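Local structure of cellulase (Bacillus sp. BG-CS10, 5E09) at residues L167-V178 / P189-T197; T199-H208 / R255-I265. The protein probably hydrolyses internal beta-1,4-glucosidic bonds of cellulose with a family 5 catalytic barrel that is joined to a family 46 carbohydrate-binding module. All coordinates share one frame; numbering follows the deposited sequence.

Interaction 1. Residues L167-V178 / P189-T197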
# COMPACT_ATOMS: atom_id res chain seq x y z
N LEU A 167 -21.92 -14.72 -1.10
CA LEU A 167 -20.51 -15.04 -0.93
C LEU A 167 -20.37 -16.48 -0.48
O LEU A 167 -19.49 -17.20 -0.97
CB LEU A 167 -19.83 -14.10 0.06
CG LEU A 167 -18.34 -14.40 0.30
CD1 LEU A 167 -17.58 -14.54 -1.01
CD2 LEU A 167 -17.71 -13.32 1.16
N GLU A 168 -21.23 -16.92 0.43
CA GLU A 168 -21.15 -18.31 0.88
C GLU A 168 -21.43 -19.29 -0.25
O GLU A 168 -20.81 -20.35 -0.34
CB GLU A 168 -22.09 -18.56 2.06
CG GLU A 168 -21.99 -19.99 2.59
CD GLU A 168 -22.26 -20.09 4.08
OE1 GLU A 168 -22.68 -19.08 4.68
OE2 GLU A 168 -22.05 -21.19 4.65
N GLU A 169 -22.36 -18.93 -1.14
CA GLU A 169 -22.68 -19.78 -2.28
C GLU A 169 -21.53 -19.84 -3.28
O GLU A 169 -21.24 -20.89 -3.84
CB GLU A 169 -23.96 -19.32 -2.97
CG GLU A 169 -25.21 -19.53 -2.13
CD GLU A 169 -26.37 -18.62 -2.55
OE1 GLU A 169 -26.42 -18.22 -3.74
OE2 GLU A 169 -27.22 -18.31 -1.69
N LEU A 170 -20.88 -18.70 -3.51
CA LEU A 170 -19.71 -18.67 -4.38
C LEU A 170 -18.58 -19.53 -3.81
O LEU A 170 -17.98 -20.34 -4.52
CB LEU A 170 -19.22 -17.24 -4.59
CG LEU A 170 -20.09 -16.35 -5.49
CD1 LEU A 170 -19.49 -14.97 -5.55
CD2 LEU A 170 -20.22 -16.95 -6.88
N ASN A 171 -18.30 -19.33 -2.53
CA ASN A 171 -17.22 -20.05 -1.86
C ASN A 171 -17.49 -21.55 -1.85
O ASN A 171 -16.59 -22.35 -2.13
CB ASN A 171 -17.04 -19.52 -0.43
CG ASN A 171 -16.28 -18.19 -0.39
OD1 ASN A 171 -15.52 -17.88 -1.31
ND2 ASN A 171 -16.47 -17.42 0.68
N THR A 172 -18.73 -21.93 -1.56
CA THR A 172 -19.14 -23.33 -1.51
C THR A 172 -19.08 -23.99 -2.88
O THR A 172 -18.55 -25.10 -3.03
CB THR A 172 -20.57 -23.47 -0.93
OG1 THR A 172 -20.58 -22.94 0.40
CG2 THR A 172 -21.00 -24.92 -0.88
N ALA A 173 -19.62 -23.30 -3.88
CA ALA A 173 -19.57 -23.81 -5.26
C ALA A 173 -18.12 -24.02 -5.72
O ALA A 173 -17.78 -25.06 -6.28
CB ALA A 173 -20.30 -22.85 -6.20
N PHE A 174 -17.29 -23.01 -5.49
CA PHE A 174 -15.86 -23.07 -5.76
C PHE A 174 -15.22 -24.30 -5.12
O PHE A 174 -14.59 -25.13 -5.80
CB PHE A 174 -15.22 -21.76 -5.26
CG PHE A 174 -13.73 -21.81 -5.11
CD1 PHE A 174 -12.90 -21.88 -6.21
CD2 PHE A 174 -13.16 -21.73 -3.85
CE1 PHE A 174 -11.52 -21.91 -6.07
CE2 PHE A 174 -11.78 -21.75 -3.68
CZ PHE A 174 -10.96 -21.84 -4.80
N TYR A 175 -15.42 -24.43 -3.81
CA TYR A 175 -14.93 -25.57 -3.04
C TYR A 175 -15.28 -26.89 -3.71
O TYR A 175 -14.40 -27.72 -3.97
CB TYR A 175 -15.49 -25.55 -1.62
CG TYR A 175 -15.07 -26.75 -0.80
CD1 TYR A 175 -13.90 -26.73 -0.06
CD2 TYR A 175 -15.84 -27.91 -0.78
CE1 TYR A 175 -13.51 -27.82 0.69
CE2 TYR A 175 -15.45 -29.02 -0.04
CZ TYR A 175 -14.28 -28.96 0.69
OH TYR A 175 -13.88 -30.05 1.44
N HIS A 176 -16.56 -27.09 -4.00
CA HIS A 176 -17.00 -28.37 -4.52
C HIS A 176 -16.50 -28.63 -5.93
O HIS A 176 -16.18 -29.77 -6.26
CB HIS A 176 -18.52 -28.49 -4.44
CG HIS A 176 -19.02 -28.73 -3.05
ND1 HIS A 176 -19.97 -27.93 -2.45
CD2 HIS A 176 -18.68 -29.66 -2.13
CE1 HIS A 176 -20.20 -28.37 -1.22
NE2 HIS A 176 -19.43 -29.42 -1.01
N ILE A 177 -16.40 -27.60 -6.77
CA ILE A 177 -15.81 -27.78 -8.09
C ILE A 177 -14.37 -28.28 -7.99
O ILE A 177 -13.99 -29.31 -8.60
CB ILE A 177 -15.84 -26.47 -8.90
CG1 ILE A 177 -17.28 -26.14 -9.32
CG2 ILE A 177 -14.94 -26.58 -10.14
CD1 ILE A 177 -17.47 -24.68 -9.70
N VAL A 178 -13.56 -27.58 -7.20
CA VAL A 178 -12.16 -27.97 -7.05
C VAL A 178 -12.00 -29.37 -6.43
O VAL A 178 -11.24 -30.19 -6.95
CB VAL A 178 -11.39 -26.95 -6.18
CG1 VAL A 178 -9.97 -27.43 -5.95
CG2 VAL A 178 -11.40 -25.58 -6.84
N PRO A 189 -4.66 -26.62 -1.20
CA PRO A 189 -5.11 -25.56 -0.30
C PRO A 189 -5.99 -24.54 -1.01
O PRO A 189 -5.72 -24.14 -2.14
CB PRO A 189 -3.79 -24.93 0.18
CG PRO A 189 -2.83 -26.08 0.13
CD PRO A 189 -3.21 -26.83 -1.12
N LEU A 190 -7.07 -24.15 -0.35
CA LEU A 190 -8.05 -23.24 -0.92
C LEU A 190 -8.10 -21.98 -0.08
O LEU A 190 -8.05 -22.06 1.14
CB LEU A 190 -9.42 -23.89 -0.99
CG LEU A 190 -9.53 -25.10 -1.92
CD1 LEU A 190 -10.94 -25.67 -1.89
CD2 LEU A 190 -9.11 -24.73 -3.33
N VAL A 191 -8.20 -20.84 -0.73
CA VAL A 191 -8.14 -19.57 -0.03
C VAL A 191 -9.48 -18.85 -0.17
O VAL A 191 -9.95 -18.60 -1.28
CB VAL A 191 -6.98 -18.69 -0.56
CG1 VAL A 191 -6.94 -17.36 0.17
CG2 VAL A 191 -5.65 -19.41 -0.43
N LEU A 192 -10.11 -18.53 0.95
CA LEU A 192 -11.44 -17.93 0.94
C LEU A 192 -11.43 -16.54 1.55
O LEU A 192 -10.83 -16.32 2.61
CB LEU A 192 -12.44 -18.81 1.68
CG LEU A 192 -12.54 -20.25 1.21
CD1 LEU A 192 -13.44 -21.06 2.15
CD2 LEU A 192 -13.05 -20.29 -0.22
N PRO A 193 -12.10 -15.59 0.89
CA PRO A 193 -12.17 -14.20 1.34
C PRO A 193 -13.37 -13.90 2.24
O PRO A 193 -14.43 -14.51 2.10
CB PRO A 193 -12.28 -13.43 0.03
CG PRO A 193 -13.06 -14.36 -0.86
CD PRO A 193 -12.68 -15.76 -0.46
N THR A 194 -13.18 -12.95 3.16
CA THR A 194 -14.30 -12.29 3.79
C THR A 194 -14.95 -11.41 2.73
O THR A 194 -14.36 -11.17 1.68
CB THR A 194 -13.88 -11.42 4.99
OG1 THR A 194 -12.87 -10.50 4.58
CG2 THR A 194 -13.35 -12.28 6.13
N LEU A 195 -16.17 -10.94 3.00
CA LEU A 195 -16.84 -9.98 2.14
C LEU A 195 -15.99 -8.72 2.00
O LEU A 195 -15.60 -8.12 3.00
CB LEU A 195 -18.22 -9.64 2.70
CG LEU A 195 -19.16 -8.86 1.78
CD1 LEU A 195 -19.46 -9.66 0.51
CD2 LEU A 195 -20.44 -8.51 2.51
N GLU A 196 -15.70 -8.35 0.75
CA GLU A 196 -14.86 -7.18 0.42
C GLU A 196 -13.43 -7.33 0.96
O GLU A 196 -12.71 -6.33 1.07
CB GLU A 196 -15.48 -5.90 0.97
CG GLU A 196 -16.69 -5.40 0.21
CD GLU A 196 -17.42 -4.28 0.92
OE1 GLU A 196 -17.04 -3.96 2.07
OE2 GLU A 196 -18.37 -3.72 0.34
N THR A 197 -13.04 -8.56 1.26
CA THR A 197 -11.82 -8.87 2.02
C THR A 197 -11.59 -7.91 3.18
O THR A 197 -10.46 -7.54 3.47
CB THR A 197 -10.55 -8.85 1.12
OG1 THR A 197 -10.37 -7.55 0.56
CG2 THR A 197 -10.66 -9.89 0.01
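Asn171 lies against Leu192 and Tyr175 against Leu190 where helix segment 167-178 runs antiparallel to strand 190-193, the two axes 9.5 Å apart and 173° between their directions. No hydrogen bond crosses, and the contact is held by packing. Leu190 forks between three side chains: its CD1 meets CD1 of Tyr175 at 3.6 Å, the two side chains crossing at about a right angle, while its CD2 lies 3.7 Å from CZ of Phe174 and also touches CG1 of Val178. Phe174 has CG anti to the backbone N (chi1 163°), which carries its ring down toward the strand; there CD2 of Leu192 comes to the ring edge, 3.9 Å from CD2 of Phe174. The same Leu192 methyl rests against OD1 of Asn171, an oxygen that also touches CD of Pro193 and is satisfied by the hydroxyl of Ser146. Farther along, CD2 of Leu167 sits over the backbone turn at Leu195, 3.4 Å from Leu195 N. This is the helix-to-strand half of a beta-alpha-beta unit of the TIM barrel: Trp128 of helix 117-134 packs edge-to-face with Phe174, strand 190-193 bonds to strand 219-225, and helix 201-214 reaches Leu192 through Met211.

Interaction 2. Residues T199-H208 / R255-I265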
# COMPACT_ATOMS: atom_id res chain seq x y z
N THR A 199 -12.35 -6.58 7.40
CA THR A 199 -11.99 -7.21 8.66
C THR A 199 -12.96 -6.96 9.81
O THR A 199 -12.61 -7.16 10.97
CB THR A 199 -10.59 -6.76 9.11
OG1 THR A 199 -10.59 -5.35 9.37
CG2 THR A 199 -9.56 -7.07 8.03
N SER A 200 -14.18 -6.52 9.50
CA SER A 200 -15.22 -6.37 10.52
C SER A 200 -15.49 -7.71 11.19
O SER A 200 -15.46 -8.76 10.55
CB SER A 200 -16.50 -5.82 9.91
OG SER A 200 -16.26 -4.58 9.27
N GLN A 201 -15.77 -7.67 12.49
CA GLN A 201 -16.00 -8.90 13.25
C GLN A 201 -17.09 -9.77 12.62
O GLN A 201 -16.99 -10.99 12.61
CB GLN A 201 -16.34 -8.58 14.70
CG GLN A 201 -16.39 -9.80 15.61
CD GLN A 201 -15.13 -10.65 15.53
OE1 GLN A 201 -14.03 -10.19 15.85
NE2 GLN A 201 -15.28 -11.89 15.08
N ASP A 202 -18.14 -9.14 12.08
CA ASP A 202 -19.24 -9.91 11.51
C ASP A 202 -18.82 -10.64 10.24
O ASP A 202 -19.17 -11.82 10.03
CB ASP A 202 -20.44 -9.01 11.22
CG ASP A 202 -21.62 -9.79 10.67
OD1 ASP A 202 -22.15 -10.67 11.40
OD2 ASP A 202 -22.02 -9.54 9.52
N LEU A 203 -18.07 -9.95 9.38
CA LEU A 203 -17.54 -10.57 8.17
C LEU A 203 -16.60 -11.72 8.52
O LEU A 203 -16.67 -12.82 7.94
CB LEU A 203 -16.83 -9.52 7.32
CG LEU A 203 -17.65 -8.26 7.05
CD1 LEU A 203 -16.87 -7.26 6.22
CD2 LEU A 203 -18.96 -8.60 6.36
N LEU A 204 -15.72 -11.48 9.49
CA LEU A 204 -14.82 -12.52 9.97
C LEU A 204 -15.61 -13.75 10.43
O LEU A 204 -15.30 -14.88 10.05
CB LEU A 204 -13.94 -12.00 11.11
CG LEU A 204 -12.98 -10.86 10.76
CD1 LEU A 204 -12.21 -10.41 12.00
CD2 LEU A 204 -12.02 -11.27 9.64
N ASN A 205 -16.64 -13.50 11.24
CA ASN A 205 -17.48 -14.57 11.75
C ASN A 205 -18.15 -15.38 10.66
O ASN A 205 -18.21 -16.60 10.74
CB ASN A 205 -18.55 -14.01 12.69
CG ASN A 205 -17.99 -13.57 14.02
OD1 ASN A 205 -16.97 -14.10 14.47
ND2 ASN A 205 -18.64 -12.60 14.65
N ARG A 206 -18.64 -14.70 9.63
CA ARG A 206 -19.34 -15.40 8.55
C ARG A 206 -18.40 -16.23 7.69
O ARG A 206 -18.76 -17.34 7.27
CB ARG A 206 -20.10 -14.39 7.70
CG ARG A 206 -21.13 -13.64 8.53
CD ARG A 206 -22.06 -12.84 7.68
NE ARG A 206 -23.39 -13.46 7.62
CZ ARG A 206 -24.45 -13.00 8.28
NH1 ARG A 206 -24.34 -11.93 9.05
NH2 ARG A 206 -25.62 -13.62 8.16
N LEU A 207 -17.20 -15.72 7.44
CA LEU A 207 -16.20 -16.54 6.77
C LEU A 207 -15.89 -17.77 7.63
O LEU A 207 -15.80 -18.90 7.13
CB LEU A 207 -14.93 -15.75 6.50
CG LEU A 207 -13.76 -16.59 5.99
CD1 LEU A 207 -14.13 -17.29 4.71
CD2 LEU A 207 -12.53 -15.73 5.79
N HIS A 208 -15.77 -17.54 8.94
CA HIS A 208 -15.52 -18.61 9.90
C HIS A 208 -16.58 -19.70 9.82
O HIS A 208 -16.28 -20.89 9.77
CB HIS A 208 -15.46 -18.02 11.32
CG HIS A 208 -14.94 -18.96 12.35
ND1 HIS A 208 -14.28 -20.12 12.03
CD2 HIS A 208 -14.98 -18.90 13.71
CE1 HIS A 208 -13.93 -20.75 13.15
NE2 HIS A 208 -14.35 -20.03 14.17
N ARG A 255 -8.47 -8.90 16.15
CA ARG A 255 -9.67 -9.69 15.92
C ARG A 255 -9.46 -10.72 14.80
O ARG A 255 -10.06 -11.80 14.84
CB ARG A 255 -10.88 -8.80 15.64
CG ARG A 255 -10.77 -7.88 14.47
CD ARG A 255 -12.09 -7.15 14.26
NE ARG A 255 -11.96 -6.17 13.18
CZ ARG A 255 -11.56 -4.92 13.36
NH1 ARG A 255 -11.26 -4.49 14.58
NH2 ARG A 255 -11.46 -4.10 12.32
N VAL A 256 -8.60 -10.41 13.83
CA VAL A 256 -8.26 -11.44 12.84
C VAL A 256 -7.61 -12.65 13.53
O VAL A 256 -7.92 -13.80 13.22
CB VAL A 256 -7.31 -10.91 11.74
CG1 VAL A 256 -6.77 -12.06 10.89
CG2 VAL A 256 -8.03 -9.89 10.86
N HIS A 257 -6.72 -12.37 14.47
CA HIS A 257 -6.03 -13.43 15.19
C HIS A 257 -6.98 -14.25 16.06
O HIS A 257 -6.95 -15.49 16.04
CB HIS A 257 -4.91 -12.85 16.04
CG HIS A 257 -4.18 -13.87 16.86
ND1 HIS A 257 -3.12 -14.60 16.37
CD2 HIS A 257 -4.36 -14.28 18.14
CE1 HIS A 257 -2.68 -15.42 17.31
NE2 HIS A 257 -3.41 -15.24 18.39
N ASN A 258 -7.84 -13.57 16.81
CA ASN A 258 -8.79 -14.25 17.69
C ASN A 258 -9.76 -15.13 16.92
O ASN A 258 -10.06 -16.25 17.34
CB ASN A 258 -9.58 -13.24 18.52
CG ASN A 258 -8.69 -12.38 19.39
OD1 ASN A 258 -7.59 -12.79 19.77
ND2 ASN A 258 -9.17 -11.18 19.72
N THR A 259 -10.25 -14.63 15.79
CA THR A 259 -11.25 -15.38 15.04
C THR A 259 -10.67 -16.60 14.31
O THR A 259 -11.27 -17.67 14.34
CB THR A 259 -11.98 -14.48 14.03
OG1 THR A 259 -12.58 -13.39 14.73
CG2 THR A 259 -13.05 -15.27 13.29
N PHE A 260 -9.52 -16.44 13.68
CA PHE A 260 -8.99 -17.51 12.83
C PHE A 260 -7.71 -18.17 13.37
O PHE A 260 -7.71 -19.37 13.65
CB PHE A 260 -8.72 -16.99 11.43
CG PHE A 260 -9.95 -16.55 10.69
CD1 PHE A 260 -10.87 -17.49 10.24
CD2 PHE A 260 -10.19 -15.22 10.44
CE1 PHE A 260 -12.00 -17.10 9.56
CE2 PHE A 260 -11.32 -14.82 9.75
CZ PHE A 260 -12.23 -15.76 9.31
N THR A 261 -6.64 -17.40 13.47
CA THR A 261 -5.33 -17.94 13.85
C THR A 261 -5.36 -18.64 15.22
O THR A 261 -4.72 -19.68 15.40
CB THR A 261 -4.26 -16.83 13.87
OG1 THR A 261 -4.08 -16.32 12.54
CG2 THR A 261 -2.93 -17.36 14.37
N ALA A 262 -6.10 -18.08 16.17
CA ALA A 262 -6.23 -18.66 17.50
C ALA A 262 -6.84 -20.06 17.43
O ALA A 262 -6.45 -20.96 18.17
CB ALA A 262 -7.06 -17.77 18.40
N ASN A 263 -7.81 -20.24 16.53
CA ASN A 263 -8.31 -21.56 16.20
C ASN A 263 -7.42 -22.13 15.09
O ASN A 263 -6.39 -21.56 14.76
CB ASN A 263 -9.72 -21.48 15.63
CG ASN A 263 -10.68 -20.77 16.57
OD1 ASN A 263 -10.82 -21.15 17.74
ND2 ASN A 263 -11.33 -19.72 16.09
N GLY A 264 -7.80 -23.25 14.50
CA GLY A 264 -6.95 -23.85 13.49
C GLY A 264 -6.77 -23.19 12.15
O GLY A 264 -6.08 -23.72 11.28
N ILE A 265 -7.40 -22.04 11.96
CA ILE A 265 -7.32 -21.41 10.64
C ILE A 265 -6.25 -20.35 10.38
O ILE A 265 -6.24 -19.29 11.00
CB ILE A 265 -8.71 -20.78 10.36
CG1 ILE A 265 -9.82 -21.76 10.76
CG2 ILE A 265 -8.83 -20.37 8.89
CD1 ILE A 265 -11.21 -21.24 10.53
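Arg255 reaches across to Thr199, where its NE donates to Thr199 O almost straight (169°) and within the guanidinium plane; the refined length of 2.5 Å is short enough for its exact value to be doubtful. A weak second bond runs from Arg255 NH2 to Thr199 OG1. CG of Arg255 stands between the backbone N and carbonyl carbon (chi1 59°), and from there the extended chain carries NE out to the turn before helix 201-214. A leucine here would probably leave Thr199 O without this N-H mate and set the turn freer to move. Beside it, Gln201 NE2 donates to Thr259 OG1 at 3.1 Å, the hydroxyl lying in the amide plane, and the same nitrogen bonds Asn205 OD1; Thr259 OG1 in turn donates a hydrogen bond to Arg255 O. These bonds tie together neighbouring outer helices of the TIM barrel; their segments 201-208 and 255-261 run nearly parallel, axes 10.0 Å apart at closest approach and crossing at -15°. Their packing is knobs-into-holes: Leu204 sits among Arg255, Val256, Thr259 and Phe260, and Thr259 among Gln201, Leu204, Asn205 and His208. CD2 of Leu204 meets the Phe260 ring at its edge, 3.6 Å from CE2, while CD2 of Leu207 lies 3.5 Å from CZ of that ring. Beyond, one face of the His208 imidazole lies against Thr259 O, and its ND1, buried with no polar partner in the model, abuts CD1 of Ile265 at 3.6 Å.

Interactions 1 and 2 follow each other along the chain, strand 190-193 of the first leading into helix 201-214 of the second, and their centres lie about 15 Å apart. They meet directly: CD2 of Leu207 packs 3.6 Å from CG2 of Thr194, and CD1 of Leu203 lies 3.6 Å from Leu195 O. Together they step around the barrel, from helix 161-181 through the strand and helix 201-214 to helix 243-261, with strand 219-225 pairing beside strand 190-193 in interaction 1 and packed on by both segments of interaction 2. In family 5 enzymes the substrate cleft opens at the C-terminal ends of the barrel strands; residues 194-197 extend from such an end, whereas the helix pairing of interaction 2 belongs to the outer shell.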